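Local coordinates for hypothetical 41.8 kDa protein in SPO13-ARG4 intergenic region (Saccharomyces cerevisiae, PDB 2A08) that helps organise the actin cytoskeleton, fluid-phase endocytosis and vesicle trafficking, and is represented here by its SH3 domain, at residues Gly14-Pro17 against Gly18-Ala21. Sequence-based numbering, arbitrary orientation.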
loop_
_atom_site.group_PDB
_atom_site.type_symbol
_atom_site.label_atom_id
_atom_site.label_comp_id
_atom_site.label_asym_id
_atom_site.label_seq_id
_atom_site.Cartn_x
_atom_site.Cartn_y
_atom_site.Cartn_z
ATOM N N GLY A 14 3.048 -3.484 8.907
ATOM C CA GLY A 14 1.629 -3.247 9.162
ATOM C C GLY A 14 1.224 -3.592 10.615
ATOM O O GLY A 14 0.185 -4.229 10.855
ATOM N N GLU A 15 2.007 -3.127 11.585
ATOM C CA GLU A 15 1.896 -3.541 12.966
ATOM C C GLU A 15 0.808 -2.892 13.841
ATOM O O GLU A 15 0.541 -3.379 14.936
ATOM C CB GLU A 15 3.264 -3.324 13.636
ATOM C CG GLU A 15 3.595 -1.844 13.894
ATOM C CD GLU A 15 4.057 -1.025 12.689
ATOM O OE1 GLU A 15 4.220 -1.560 11.563
ATOM O OE2 GLU A 15 4.257 0.208 12.902
ATOM N N GLN A 16 0.200 -1.802 13.363
ATOM C CA GLN A 16 -0.844 -1.076 14.123
ATOM C C GLN A 16 -2.204 -1.444 13.530
ATOM O O GLN A 16 -2.281 -1.938 12.400
ATOM C CB GLN A 16 -0.635 0.457 14.074
ATOM C CG GLN A 16 0.752 0.913 14.508
ATOM C CD GLN A 16 0.853 2.424 14.711
ATOM O OE1 GLN A 16 -0.141 3.141 14.647
ATOM N NE2 GLN A 16 2.064 2.905 14.974
ATOM N N PRO A 17 -3.278 -1.207 14.274
ATOM C CA PRO A 17 -4.611 -1.488 13.745
ATOM C C PRO A 17 -4.857 -0.862 12.394
ATOM O O PRO A 17 -4.457 0.275 12.118
ATOM C CB PRO A 17 -5.540 -0.886 14.826
ATOM C CG PRO A 17 -4.766 -1.007 16.075
ATOM C CD PRO A 17 -3.345 -0.730 15.667
ATOM N N GLY A 18 -5.566 -1.593 11.537
ATOM C CA GLY A 18 -5.945 -1.031 10.269
ATOM C C GLY A 18 -4.868 -0.973 9.230
ATOM O O GLY A 18 -5.114 -0.470 8.149
ATOM N N ASP A 19 -3.669 -1.462 9.535
ATOM C CA ASP A 19 -2.569 -1.403 8.589
ATOM C C ASP A 19 -2.581 -2.580 7.622
ATOM O O ASP A 19 -3.058 -3.679 7.969
ATOM C CB ASP A 19 -1.226 -1.485 9.297
ATOM C CG ASP A 19 -0.828 -0.241 10.049
ATOM O OD1 ASP A 19 -1.528 0.805 9.997
ATOM O OD2 ASP A 19 0.211 -0.281 10.763
ATOM N N LEU A 20 -2.026 -2.332 6.432
ATOM C CA LEU A 20 -1.753 -3.394 5.462
ATOM C C LEU A 20 -0.294 -3.794 5.490
ATOM O O LEU A 20 0.594 -2.960 5.277
ATOM C CB LEU A 20 -2.102 -2.936 4.056
ATOM C CG LEU A 20 -1.852 -3.902 2.912
ATOM C CD1 LEU A 20 -2.854 -5.014 2.965
ATOM C CD2 LEU A 20 -1.922 -3.101 1.587
ATOM N N ALA A 21 -0.029 -5.056 5.754
ATOM C CA ALA A 21 1.318 -5.601 5.711
ATOM C C ALA A 21 1.622 -6.049 4.304
ATOM O O ALA A 21 0.746 -6.573 3.610
ATOM C CB ALA A 21 1.425 -6.761 6.638
HETATM O O HOH W 1 -1.409 -5.651 9.480
#
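Asp19 folds its carboxylate back over the turn that Gln16 begins, and two hydrogen bonds tie this pair of residues together. Gln16 N gives its hydrogen to Asp19 OD2 at 3.0 Å, reaching the oxygen from above the carboxylate plane, 57° out of it. In return Asp19 N donates to Gln16 O at 3.2 Å, tilted from the carbonyl plane, and closes a type II beta turn with Pro17 and Gly18 at its corners. Gly18 takes the positive phi (77°) that the third position of such a turn calls for. With CG beside its own backbone N (chi1 -73°), Asp19 holds the carboxylate above the bend instead of swinging it outward. Packing is tight on the inside of the bend: Asp19 CB lies 3.3 Å from Gln16 O and 3.4 Å from CA of Gly14, which has no side chain to hold the two apart. A water lies within hydrogen-bonding distance of both Gly14 O and Asp19 O. The outer side is looser: Pro17 turns its ring away from the following residues, and the Gln16 amide extends outward from the bend. Glu15 OE1 stays 4.3 Å from Asp19 OD2, a like-charged pairing that would tend to raise the proton affinity of both, an effect the Gln16 N-H probably offsets at Asp19. On the inner side Leu20 packs on Phe52, while Gly18 and Leu20 form backbone hydrogen bonds with Ile51, joining this arm of the loop to strand 48-53. Lying between strands 5-8 and 27-30, this type II turn with its Asp19 carboxylate belongs to the RT loop of the SH3 fold.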